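Local coordinates for precorrin-6A reductase (Rhodobacter capsulatus, PDB 4X7G), which catalyses the NADPH-dependent reduction of precorrin-6A, a step in building the corrin ring of vitamin B12, at residues 21-32 with 41-50; 74-84 with 220-228. All blocks are in the same frame, centred on the assembly; numbering follows the deposited sequence. Where two conformers were deposited one is given.

Contact 1. Residues 21-32 with 41-50; sequences ADQGFEAVFSYA and QPLPTRIGGF. With NAP (NADP nicotinamide-adenine-dinucleotide phosphate), chain B.
At the edge of a parallel Rossmann-fold sheet that holds the adenine end of NADP, F29, S30 and Y31 of strand 27-31 pair with T45, R46 and I47 of the outermost strand, 45-47. The two short strands run at 28° to each other, and backbone bonds alternate between them: F29 N to P44 O, R46 N to F29 O, Y31 N to R46 O and G48 N to Y31 O.

On the face bearing F29 and Y31, Q41 folds back over the F29 ring. Its CG sits 3.5 Å from the centroid of that ring, and its amide lies nearly flat on the same face, the planes 11° apart. From there Q41 NE2 donates in its own plane to Y31 OH at 3.1 Å; V39 O and S14 OG, beyond the two segments, are further partners of Y31 OH and Q41 NE2 respectively.

On the face bearing S30 and R46 the side chains turn to the cofactor. S30 OG accepts from R46 NH1 at 2.9 Å and donates to N1A of the adenine at 2.8 Å, while the backbone carbonyl S30 O accepts from N6A at 3.1 Å. R46 starts with CG between its backbone N and carbonyl carbon (chi1 69°) and bends again further out, which lets NH1 reach both S30 OG and, at 2.7 Å, G48 O. F50 lies over one face of this guanidinium, offset, with CE1 3.4 Å above the plane. Past the glycines, F50 N donates to the 2'-phosphate oxygen O2X of NADP at 2.8 Å.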
loop_
_atom_site.group_PDB
_atom_site.type_symbol
_atom_site.label_atom_id
_atom_site.label_comp_id
_atom_site.label_asym_id
_atom_site.label_seq_id
_atom_site.Cartn_x
_atom_site.Cartn_y
_atom_site.Cartn_z
ATOM N N ALA A 21 -17.978 -9.476 -2.430
ATOM C CA ALA A 21 -19.314 -9.302 -1.907
ATOM C C ALA A 21 -20.278 -9.400 -3.021
ATOM O O ALA A 21 -21.348 -10.133 -2.894
ATOM C CB ALA A 21 -19.452 -7.956 -1.201
ATOM N N ASP A 22 -20.105 -8.746 -4.126
ATOM C CA ASP A 22 -21.083 -8.772 -5.173
ATOM C C ASP A 22 -21.281 -10.147 -5.713
ATOM O O ASP A 22 -22.415 -10.543 -6.075
ATOM C CB ASP A 22 -20.746 -7.862 -6.310
ATOM C CG ASP A 22 -20.951 -6.389 -5.966
ATOM O OD1 ASP A 22 -21.465 -6.104 -4.872
ATOM O OD2 ASP A 22 -20.387 -5.671 -6.797
ATOM N N GLN A 23 -20.251 -10.953 -5.749
ATOM C CA GLN A 23 -20.393 -12.302 -6.278
ATOM C C GLN A 23 -20.773 -13.312 -5.234
ATOM O O GLN A 23 -20.924 -14.511 -5.565
ATOM C CB GLN A 23 -19.094 -12.732 -6.984
ATOM C CG GLN A 23 -18.801 -11.885 -8.231
ATOM C CD GLN A 23 -17.597 -12.372 -9.005
ATOM O OE1 GLN A 23 -17.197 -13.528 -8.918
ATOM N NE2 GLN A 23 -17.064 -11.505 -9.837
ATOM N N GLY A 24 -21.004 -12.899 -4.021
ATOM C CA GLY A 24 -21.507 -13.791 -3.020
ATOM C C GLY A 24 -20.530 -14.746 -2.406
ATOM O O GLY A 24 -20.934 -15.818 -1.908
ATOM N N PHE A 25 -19.254 -14.383 -2.292
ATOM C CA PHE A 25 -18.282 -15.225 -1.591
ATOM C C PHE A 25 -18.328 -15.056 -0.131
ATOM O O PHE A 25 -18.466 -13.941 0.380
ATOM C CB PHE A 25 -16.841 -14.958 -2.085
ATOM C CG PHE A 25 -16.543 -15.474 -3.463
ATOM C CD1 PHE A 25 -16.805 -14.766 -4.591
ATOM C CD2 PHE A 25 -15.980 -16.809 -3.647
ATOM C CE1 PHE A 25 -16.529 -15.259 -5.837
ATOM C CE2 PHE A 25 -15.728 -17.287 -4.849
ATOM C CZ PHE A 25 -15.999 -16.558 -5.951
ATOM N N GLU A 26 -18.061 -16.123 0.625
ATOM C CA GLU A 26 -17.844 -16.052 2.011
ATOM C C GLU A 26 -16.395 -15.598 2.240
ATOM O O GLU A 26 -15.452 -16.255 1.816
ATOM C CB GLU A 26 -18.074 -17.436 2.643
ATOM C CG GLU A 26 -18.110 -17.601 4.072
ATOM C CD GLU A 26 -19.004 -18.856 4.479
ATOM O OE1 GLU A 26 -20.084 -19.273 3.851
ATOM O OE2 GLU A 26 -18.482 -19.368 5.397
ATOM N N ALA A 27 -16.230 -14.472 2.867
ATOM C CA ALA A 27 -14.909 -13.841 2.935
ATOM C C ALA A 27 -14.818 -12.926 4.111
ATOM O O ALA A 27 -15.839 -12.265 4.466
ATOM C CB ALA A 27 -14.623 -13.033 1.672
ATOM N N VAL A 28 -13.620 -12.766 4.666
ATOM C CA VAL A 28 -13.265 -11.792 5.737
ATOM C C VAL A 28 -12.224 -10.849 5.168
ATOM O O VAL A 28 -11.293 -11.327 4.482
ATOM C CB VAL A 28 -12.708 -12.559 6.956
ATOM C CG1 VAL A 28 -12.163 -11.549 7.957
ATOM C CG2 VAL A 28 -13.749 -13.468 7.599
ATOM N N PHE A 29 -12.325 -9.574 5.478
ATOM C CA PHE A 29 -11.344 -8.578 5.151
ATOM C C PHE A 29 -10.509 -8.266 6.332
ATOM O O PHE A 29 -11.059 -8.143 7.471
ATOM C CB PHE A 29 -12.090 -7.338 4.678
ATOM C CG PHE A 29 -11.199 -6.278 4.051
ATOM C CD1 PHE A 29 -10.512 -5.381 4.788
ATOM C CD2 PHE A 29 -11.148 -6.177 2.679
ATOM C CE1 PHE A 29 -9.722 -4.386 4.178
ATOM C CE2 PHE A 29 -10.360 -5.186 2.100
ATOM C CZ PHE A 29 -9.731 -4.309 2.832
ATOM N N SER A 30 -9.199 -8.068 6.220
ATOM C CA SER A 30 -8.341 -7.792 7.338
ATOM C C SER A 30 -7.587 -6.481 7.174
ATOM O O SER A 30 -6.800 -6.336 6.203
ATOM C CB SER A 30 -7.362 -8.904 7.532
ATOM O OG SER A 30 -6.511 -8.699 8.660
ATOM N N TYR A 31 -7.697 -5.595 8.174
ATOM C CA TYR A 31 -6.807 -4.446 8.347
ATOM C C TYR A 31 -5.826 -4.727 9.494
ATOM O O TYR A 31 -6.167 -5.354 10.462
ATOM C CB TYR A 31 -7.615 -3.229 8.725
ATOM C CG TYR A 31 -8.429 -2.560 7.662
ATOM C CD1 TYR A 31 -7.850 -1.942 6.530
ATOM C CD2 TYR A 31 -9.845 -2.394 7.763
ATOM C CE1 TYR A 31 -8.593 -1.248 5.594
ATOM C CE2 TYR A 31 -10.580 -1.722 6.826
ATOM C CZ TYR A 31 -9.941 -1.072 5.805
ATOM O OH TYR A 31 -10.637 -0.267 4.870
ATOM N N ALA A 32 -4.670 -4.122 9.364
ATOM C CA ALA A 32 -3.687 -4.145 10.448
ATOM C C ALA A 32 -4.104 -3.298 11.653
ATOM O O ALA A 32 -3.632 -3.596 12.768
ATOM C CB ALA A 32 -2.387 -3.534 9.930
ATOM N N GLN A 41 -15.624 -1.696 4.725
ATOM C CA GLN A 41 -15.581 -2.597 3.571
ATOM C C GLN A 41 -16.829 -3.419 3.567
ATOM O O GLN A 41 -17.416 -3.683 4.638
ATOM C CB GLN A 41 -14.367 -3.545 3.782
ATOM C CG GLN A 41 -12.974 -2.802 3.670
ATOM C CD GLN A 41 -12.683 -2.339 2.301
ATOM O OE1 GLN A 41 -13.290 -2.761 1.307
ATOM N NE2 GLN A 41 -11.709 -1.424 2.209
ATOM N N PRO A 42 -17.201 -3.954 2.427
ATOM C CA PRO A 42 -18.492 -4.708 2.278
ATOM C C PRO A 42 -18.416 -6.146 2.687
ATOM O O PRO A 42 -19.150 -6.984 2.203
ATOM C CB PRO A 42 -18.818 -4.556 0.796
ATOM C CG PRO A 42 -17.420 -4.510 0.185
ATOM C CD PRO A 42 -16.643 -3.614 1.094
ATOM N N LEU A 43 -17.438 -6.523 3.527
ATOM C CA LEU A 43 -17.229 -7.849 4.098
ATOM C C LEU A 43 -17.048 -7.678 5.599
ATOM O O LEU A 43 -16.531 -6.647 6.017
ATOM C CB LEU A 43 -16.048 -8.470 3.498
ATOM C CG LEU A 43 -16.075 -8.787 2.006
ATOM C CD1 LEU A 43 -14.677 -9.183 1.555
ATOM C CD2 LEU A 43 -17.110 -9.796 1.683
ATOM N N PRO A 44 -17.355 -8.704 6.377
ATOM C CA PRO A 44 -16.948 -8.728 7.782
ATOM C C PRO A 44 -15.454 -8.414 7.886
ATOM O O PRO A 44 -14.670 -9.042 7.158
ATOM C CB PRO A 44 -17.335 -10.072 8.297
ATOM C CG PRO A 44 -18.002 -10.752 7.195
ATOM C CD PRO A 44 -17.962 -9.946 5.938
ATOM N N THR A 45 -15.105 -7.511 8.779
ATOM C CA THR A 45 -13.739 -6.956 8.804
ATOM C C THR A 45 -13.068 -7.201 10.135
ATOM O O THR A 45 -13.582 -6.737 11.162
ATOM C CB THR A 45 -13.758 -5.500 8.468
ATOM O OG1 THR A 45 -14.227 -5.356 7.079
ATOM C CG2 THR A 45 -12.413 -4.831 8.565
ATOM N N ARG A 46 -11.925 -7.838 10.155
ATOM C CA ARG A 46 -11.073 -7.973 11.338
ATOM C C ARG A 46 -10.048 -6.878 11.322
ATOM O O ARG A 46 -9.653 -6.379 10.238
ATOM C CB ARG A 46 -10.476 -9.297 11.435
ATOM C CG ARG A 46 -9.466 -9.628 10.425
ATOM C CD ARG A 46 -8.658 -10.898 10.658
ATOM N NE ARG A 46 -8.018 -10.918 11.961
ATOM C CZ ARG A 46 -7.039 -10.083 12.298
ATOM N NH1 ARG A 46 -6.511 -9.204 11.481
ATOM N NH2 ARG A 46 -6.556 -10.233 13.541
ATOM N N ILE A 47 -9.660 -6.380 12.500
ATOM C CA ILE A 47 -8.734 -5.250 12.637
ATOM C C ILE A 47 -7.687 -5.595 13.674
ATOM O O ILE A 47 -8.073 -5.858 14.842
ATOM C CB ILE A 47 -9.503 -3.986 12.966
ATOM C CG1 ILE A 47 -10.532 -3.599 11.901
ATOM C CG2 ILE A 47 -8.398 -2.879 13.080
ATOM C CD1 ILE A 47 -11.474 -2.406 12.207
ATOM N N GLY A 48 -6.440 -5.634 13.293
ATOM C CA GLY A 48 -5.350 -5.956 14.231
ATOM C C GLY A 48 -4.395 -6.904 13.628
ATOM O O GLY A 48 -4.684 -7.620 12.665
ATOM N N GLY A 49 -3.181 -6.980 14.180
ATOM C CA GLY A 49 -2.274 -8.015 13.754
ATOM C C GLY A 49 -2.719 -9.433 14.127
ATOM O O GLY A 49 -3.670 -9.583 14.842
ATOM N N PHE A 50 -2.070 -10.421 13.558
ATOM C CA PHE A 50 -2.353 -11.804 13.887
ATOM C C PHE A 50 -1.432 -12.357 15.020
ATOM O O PHE A 50 -1.748 -13.452 15.530
ATOM C CB PHE A 50 -2.207 -12.724 12.663
ATOM C CG PHE A 50 -3.152 -12.367 11.548
ATOM C CD1 PHE A 50 -4.449 -12.888 11.564
ATOM C CD2 PHE A 50 -2.785 -11.541 10.530
ATOM C CE1 PHE A 50 -5.313 -12.566 10.522
ATOM C CE2 PHE A 50 -3.642 -11.247 9.480
ATOM C CZ PHE A 50 -4.889 -11.742 9.486
HETATM P PA NAP B . 4.121 -4.630 7.496
HETATM O O1A NAP B . 5.349 -3.886 8.000
HETATM O O2A NAP B . 4.298 -5.537 6.485
HETATM O O5B NAP B . 3.355 -5.307 8.646
HETATM C C5B NAP B . 3.712 -5.300 10.043
HETATM C C4B NAP B . 2.791 -6.121 10.914
HETATM O O4B NAP B . 1.431 -5.502 10.868
HETATM C C3B NAP B . 2.458 -7.484 10.367
HETATM O O3B NAP B . 3.503 -8.405 10.686
HETATM C C2B NAP B . 1.135 -7.799 10.934
HETATM O O2B NAP B . 1.248 -8.018 12.353
HETATM C C1B NAP B . 0.432 -6.544 10.823
HETATM N N9A NAP B . -0.326 -6.335 9.560
HETATM C C8A NAP B . 0.102 -5.751 8.390
HETATM N N7A NAP B . -0.894 -5.741 7.462
HETATM C C5A NAP B . -1.917 -6.416 8.069
HETATM C C6A NAP B . -3.252 -6.746 7.618
HETATM N N6A NAP B . -3.739 -6.312 6.447
HETATM N N1A NAP B . -4.069 -7.444 8.436
HETATM C C2A NAP B . -3.555 -7.835 9.671
HETATM N N3A NAP B . -2.372 -7.581 10.231
HETATM C C4A NAP B . -1.579 -6.853 9.395
HETATM O O3 NAP B . 2.995 -3.619 6.938
HETATM P PN NAP B . 2.699 -2.033 7.200
HETATM O O1N NAP B . 3.580 -1.173 6.304
HETATM O O2N NAP B . 2.693 -1.737 8.637
HETATM O O5D NAP B . 1.231 -1.889 6.546
HETATM C C5D NAP B . 0.082 -1.743 7.430
HETATM C C4D NAP B . -1.110 -1.765 6.605
HETATM O O4D NAP B . -1.187 -0.573 5.845
HETATM C C3D NAP B . -1.298 -2.994 5.685
HETATM O O3D NAP B . -2.647 -3.484 5.653
HETATM C C2D NAP B . -0.919 -2.427 4.318
HETATM O O2D NAP B . -1.530 -2.973 3.214
HETATM C C1D NAP B . -1.334 -0.940 4.494
HETATM N N1N NAP B . -0.519 -0.100 3.748
HETATM C C2N NAP B . 0.657 -0.005 3.692
HETATM C C3N NAP B . 0.931 0.938 2.767
HETATM C C7N NAP B . 2.407 0.699 2.974
HETATM O O7N NAP B . 2.405 -0.294 3.875
HETATM N N7N NAP B . 3.383 1.424 2.269
HETATM C C4N NAP B . -0.198 1.667 1.967
HETATM C C5N NAP B . -1.700 1.509 2.120
HETATM C C6N NAP B . -1.607 0.508 3.064
HETATM P P2B NAP B . 1.366 -9.541 12.932
HETATM O O1X NAP B . 1.116 -9.240 14.389
HETATM O O2X NAP B . 0.440 -10.380 12.262
HETATM O O3X NAP B . 2.711 -10.184 12.479
#

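Contact 2. Residues 74-84 with 220-228; sequences PFAAQMSANAV and IDRPAVPAR. With NAP (NADP nicotinamide-adenine-dinucleotide phosphate), chain B.
The two segments run side by side in the same sense, the closest CA pairs being F75 with P223 at 6.3 Å, A81 with V225 at 6.0 Å and V84 with R228 at 6.6 Å. One is the turn and first part of helix 77-90 in the NADP-binding Rossmann-fold domain, with A76 as N-cap. The other, 220-228, is an irregular crossover from strand 216-220 of the second parallel sheet to strand 229-231 at the edge of the first, consistent with the strand-swapping known for this enzyme.

F75 carries the end nearest the second sheet. With CG anti to the carbonyl carbon (chi1 -76°), its ring is placed against the 220-223 backbone: P223 CD sits 3.7 Å from the centroid, over one face, while I220 O meets the rim near the ring plane and R222 CG touches CE1. With an alanine here, P223 CD would probably lose the ring it rests on and a gap would open beside R222 CG. P74 CB packs on one face of the R222 guanidinium, 3.7 Å from NE, and backbone carbonyls of N197, A198 and R99 hold that group's nitrogens. A water bridges P74 O and P223 O.

Further along the helix, A77 CB touches both P223 and V225, and A81 CB meets the P226 ring. V84 CG2 lies 3.8 Å from R228 CD, the two side chains crossing nearly at right angles. D70 accepts from S80 OG and forms a salt bridge with R228 NH1. The helix start also grips the cofactor, M79 N donating to NAP O2A at 2.9 Å. A second water accepts from R228 NE at 2.8 Å and donates to S80 O.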
loop_
_atom_site.group_PDB
_atom_site.type_symbol
_atom_site.label_atom_id
_atom_site.label_comp_id
_atom_site.label_asym_id
_atom_site.label_seq_id
_atom_site.Cartn_x
_atom_site.Cartn_y
_atom_site.Cartn_z
ATOM N N PRO A 74 2.517 -3.257 -1.469
ATOM C CA PRO A 74 3.770 -3.910 -1.809
ATOM C C PRO A 74 4.913 -3.645 -0.846
ATOM O O PRO A 74 5.873 -4.442 -0.738
ATOM C CB PRO A 74 4.023 -3.414 -3.217
ATOM C CG PRO A 74 2.709 -3.143 -3.802
ATOM C CD PRO A 74 1.895 -2.623 -2.648
ATOM N N PHE A 75 4.842 -2.547 -0.102
ATOM C CA PHE A 75 5.855 -2.238 0.895
ATOM C C PHE A 75 5.553 -2.756 2.250
ATOM O O PHE A 75 6.396 -2.701 3.190
ATOM C CB PHE A 75 6.151 -0.720 0.933
ATOM C CG PHE A 75 6.992 -0.281 -0.228
ATOM C CD1 PHE A 75 6.532 -0.300 -1.505
ATOM C CD2 PHE A 75 8.325 0.179 0.013
ATOM C CE1 PHE A 75 7.333 0.073 -2.581
ATOM C CE2 PHE A 75 9.068 0.625 -1.060
ATOM C CZ PHE A 75 8.612 0.508 -2.309
ATOM N N ALA A 76 4.400 -3.422 2.456
ATOM C CA ALA A 76 4.050 -4.146 3.693
ATOM C C ALA A 76 4.623 -5.535 3.546
ATOM O O ALA A 76 3.929 -6.529 3.342
ATOM C CB ALA A 76 2.541 -4.142 3.915
ATOM N N ALA A 77 5.983 -5.603 3.650
ATOM C CA ALA A 77 6.667 -6.809 3.259
ATOM C C ALA A 77 6.704 -7.830 4.378
ATOM O O ALA A 77 6.787 -9.020 4.063
ATOM C CB ALA A 77 8.114 -6.496 2.795
ATOM N N GLN A 78 6.563 -7.417 5.599
ATOM C CA GLN A 78 6.517 -8.351 6.729
ATOM C C GLN A 78 5.205 -9.149 6.688
ATOM O O GLN A 78 5.181 -10.387 6.841
ATOM C CB GLN A 78 6.596 -7.679 8.115
ATOM C CG GLN A 78 6.836 -8.682 9.232
ATOM C CD GLN A 78 8.134 -9.438 9.041
ATOM O OE1 GLN A 78 9.253 -8.855 9.026
ATOM N NE2 GLN A 78 8.011 -10.738 8.919
HETATM N N MSE A 79 4.085 -8.432 6.440
HETATM C CA MSE A 79 2.819 -9.101 6.366
HETATM C C MSE A 79 2.867 -10.098 5.252
HETATM O O MSE A 79 2.400 -11.212 5.357
HETATM C CB MSE A 79 1.700 -8.074 6.145
HETATM C CG MSE A 79 0.304 -8.768 6.181
HETATM SE SE MSE A 79 -0.312 -9.525 7.851
HETATM C CE MSE A 79 -1.868 -10.290 7.044
ATOM N N SER A 80 3.335 -9.670 4.093
ATOM C CA SER A 80 3.371 -10.546 2.941
ATOM C C SER A 80 4.263 -11.778 3.160
ATOM O O SER A 80 3.881 -12.889 2.839
ATOM C CB SER A 80 3.811 -9.837 1.697
ATOM O OG SER A 80 2.804 -8.865 1.248
ATOM N N ALA A 81 5.450 -11.585 3.749
ATOM C CA ALA A 81 6.284 -12.753 4.131
ATOM C C ALA A 81 5.627 -13.641 5.133
ATOM O O ALA A 81 5.698 -14.873 4.972
ATOM C CB ALA A 81 7.636 -12.275 4.611
ATOM N N ASN A 82 4.960 -13.069 6.080
ATOM C CA ASN A 82 4.250 -13.868 7.094
ATOM C C ASN A 82 3.178 -14.706 6.436
ATOM O O ASN A 82 2.964 -15.882 6.783
ATOM C CB ASN A 82 3.634 -13.073 8.200
ATOM C CG ASN A 82 4.673 -12.500 9.143
ATOM O OD1 ASN A 82 5.882 -12.711 8.971
ATOM N ND2 ASN A 82 4.240 -11.808 10.102
ATOM N N ALA A 83 2.468 -14.157 5.453
ATOM C CA ALA A 83 1.414 -14.916 4.773
ATOM C C ALA A 83 2.005 -16.054 3.976
ATOM O O ALA A 83 1.415 -17.163 3.967
ATOM C CB ALA A 83 0.588 -13.997 3.838
ATOM N N VAL A 84 3.126 -15.845 3.277
ATOM C CA VAL A 84 3.738 -16.963 2.569
ATOM C C VAL A 84 4.049 -18.072 3.563
ATOM O O VAL A 84 3.691 -19.235 3.251
ATOM C CB VAL A 84 5.011 -16.527 1.845
ATOM C CG1 VAL A 84 5.614 -17.760 1.156
ATOM C CG2 VAL A 84 4.698 -15.456 0.839
ATOM N N ILE A 220 11.221 4.901 -4.852
ATOM C CA ILE A 220 11.867 3.864 -4.076
ATOM C C ILE A 220 11.388 2.492 -4.638
ATOM O O ILE A 220 10.193 2.191 -4.773
ATOM C CB ILE A 220 11.475 3.966 -2.615
ATOM C CG1 ILE A 220 11.896 5.352 -2.054
ATOM C CG2 ILE A 220 12.114 2.866 -1.796
ATOM C CD1 ILE A 220 11.112 5.826 -0.889
ATOM N N ASP A 221 12.375 1.650 -4.972
ATOM C CA ASP A 221 12.074 0.313 -5.448
ATOM C C ASP A 221 11.473 -0.532 -4.338
ATOM O O ASP A 221 11.707 -0.396 -3.166
ATOM C CB ASP A 221 13.416 -0.273 -5.964
ATOM C CG ASP A 221 13.956 0.477 -7.206
ATOM O OD1 ASP A 221 13.207 1.095 -7.979
ATOM O OD2 ASP A 221 15.139 0.278 -7.380
ATOM N N ARG A 222 10.637 -1.529 -4.807
ATOM C CA ARG A 222 9.983 -2.402 -3.879
ATOM C C ARG A 222 10.959 -3.298 -3.070
ATOM O O ARG A 222 12.005 -3.657 -3.624
ATOM C CB ARG A 222 9.025 -3.320 -4.621
ATOM C CG ARG A 222 7.773 -2.609 -5.094
ATOM C CD ARG A 222 7.002 -3.500 -5.997
ATOM N NE ARG A 222 5.758 -2.878 -6.453
ATOM C CZ ARG A 222 4.883 -3.466 -7.256
ATOM N NH1 ARG A 222 5.120 -4.714 -7.710
ATOM N NH2 ARG A 222 3.773 -2.890 -7.559
ATOM N N PRO A 223 10.604 -3.650 -1.845
ATOM C CA PRO A 223 11.437 -4.496 -0.987
ATOM C C PRO A 223 11.252 -5.967 -1.453
ATOM O O PRO A 223 10.271 -6.336 -2.064
ATOM C CB PRO A 223 10.840 -4.305 0.401
ATOM C CG PRO A 223 9.376 -4.009 0.139
ATOM C CD PRO A 223 9.358 -3.215 -1.119
ATOM N N ALA A 224 12.223 -6.790 -1.063
ATOM C CA ALA A 224 12.189 -8.248 -1.280
ATOM C C ALA A 224 11.042 -8.879 -0.491
ATOM O O ALA A 224 10.831 -8.555 0.690
ATOM C CB ALA A 224 13.510 -8.871 -0.832
ATOM N N VAL A 225 10.371 -9.819 -1.152
ATOM C CA VAL A 225 9.389 -10.678 -0.513
ATOM C C VAL A 225 9.564 -12.103 -1.040
ATOM O O VAL A 225 9.820 -12.269 -2.191
ATOM C CB VAL A 225 7.944 -10.198 -0.841
ATOM C CG1 VAL A 225 6.859 -11.093 -0.212
ATOM C CG2 VAL A 225 7.760 -8.715 -0.400
ATOM N N PRO A 226 9.406 -13.105 -0.196
ATOM C CA PRO A 226 9.541 -14.453 -0.702
ATOM C C PRO A 226 8.563 -14.773 -1.797
ATOM O O PRO A 226 7.476 -14.126 -1.935
ATOM C CB PRO A 226 9.185 -15.295 0.503
ATOM C CG PRO A 226 9.552 -14.474 1.700
ATOM C CD PRO A 226 9.239 -13.055 1.242
ATOM N N ALA A 227 8.870 -15.763 -2.628
ATOM C CA ALA A 227 8.075 -16.107 -3.781
ATOM C C ALA A 227 6.709 -16.727 -3.366
ATOM O O ALA A 227 6.629 -17.474 -2.438
ATOM C CB ALA A 227 8.799 -17.193 -4.581
ATOM N N ARG A 228 5.706 -16.291 -4.129
ATOM C CA ARG A 228 4.348 -16.795 -4.043
ATOM C C ARG A 228 3.619 -16.438 -5.304
ATOM O O ARG A 228 4.065 -15.573 -6.120
ATOM C CB ARG A 228 3.605 -16.375 -2.773
ATOM C CG ARG A 228 3.034 -14.953 -2.760
ATOM C CD ARG A 228 4.137 -13.912 -2.583
ATOM N NE ARG A 228 3.589 -12.709 -1.960
ATOM C CZ ARG A 228 3.882 -11.454 -2.295
ATOM N NH1 ARG A 228 3.258 -10.480 -1.685
ATOM N NH2 ARG A 228 4.671 -11.184 -3.301
HETATM P PA NAP B . 4.121 -4.630 7.496
HETATM O O1A NAP B . 5.349 -3.886 8.000
HETATM O O2A NAP B . 4.298 -5.537 6.485
HETATM O O5B NAP B . 3.355 -5.307 8.646
HETATM C C5B NAP B . 3.712 -5.300 10.043
HETATM C C4B NAP B . 2.791 -6.121 10.914
HETATM O O4B NAP B . 1.431 -5.502 10.868
HETATM C C3B NAP B . 2.458 -7.484 10.367
HETATM O O3B NAP B . 3.503 -8.405 10.686
HETATM C C2B NAP B . 1.135 -7.799 10.934
HETATM O O2B NAP B . 1.248 -8.018 12.353
HETATM C C1B NAP B . 0.432 -6.544 10.823
HETATM N N9A NAP B . -0.326 -6.335 9.560
HETATM C C8A NAP B . 0.102 -5.751 8.390
HETATM N N7A NAP B . -0.894 -5.741 7.462
HETATM C C5A NAP B . -1.917 -6.416 8.069
HETATM C C6A NAP B . -3.252 -6.746 7.618
HETATM N N6A NAP B . -3.739 -6.312 6.447
HETATM N N1A NAP B . -4.069 -7.444 8.436
HETATM C C2A NAP B . -3.555 -7.835 9.671
HETATM N N3A NAP B . -2.372 -7.581 10.231
HETATM C C4A NAP B . -1.579 -6.853 9.395
HETATM O O3 NAP B . 2.995 -3.619 6.938
HETATM P PN NAP B . 2.699 -2.033 7.200
HETATM O O1N NAP B . 3.580 -1.173 6.304
HETATM O O2N NAP B . 2.693 -1.737 8.637
HETATM O O5D NAP B . 1.231 -1.889 6.546
HETATM C C5D NAP B . 0.082 -1.743 7.430
HETATM C C4D NAP B . -1.110 -1.765 6.605
HETATM O O4D NAP B . -1.187 -0.573 5.845
HETATM C C3D NAP B . -1.298 -2.994 5.685
HETATM O O3D NAP B . -2.647 -3.484 5.653
HETATM C C2D NAP B . -0.919 -2.427 4.318
HETATM O O2D NAP B . -1.530 -2.973 3.214
HETATM C C1D NAP B . -1.334 -0.940 4.494
HETATM N N1N NAP B . -0.519 -0.100 3.748
HETATM C C2N NAP B . 0.657 -0.005 3.692
HETATM C C3N NAP B . 0.931 0.938 2.767
HETATM C C7N NAP B . 2.407 0.699 2.974
HETATM O O7N NAP B . 2.405 -0.294 3.875
HETATM N N7N NAP B . 3.383 1.424 2.269
HETATM C C4N NAP B . -0.198 1.667 1.967
HETATM C C5N NAP B . -1.700 1.509 2.120
HETATM C C6N NAP B . -1.607 0.508 3.064
HETATM P P2B NAP B . 1.366 -9.541 12.932
HETATM O O1X NAP B . 1.116 -9.240 14.389
HETATM O O2X NAP B . 0.440 -10.380 12.262
HETATM O O3X NAP B . 2.711 -10.184 12.479
HETATM O O HOH W 1 7.371 -5.861 -2.589
HETATM O O HOH W 2 2.154 -12.984 0.439
#

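Overall arrangement
Contacts 1 and 2 lie in series along the chain, their centres 20 Å apart, and the bound NADP spans them. Contact 1 supplies hydrogen bonds to the adenine and one to the 2'-phosphate, while the helix start of contact 2 meets the pyrophosphate, with N82 ND2 also near the 2'-phosphate. Between them the adenine is sandwiched: A32 CB lies 3.5 Å from NAP C5A on one face. On the opposite face SE of the selenomethionine M79 lies 3.5 Å from NAP C5A. F50 CE2 and M79 CE also pack directly, 3.2 Å apart. The bound reduced precorrin product is near both: A32 N donates a hydrogen bond to it, and the F75 side chain is about 6 Å away at nearest atoms.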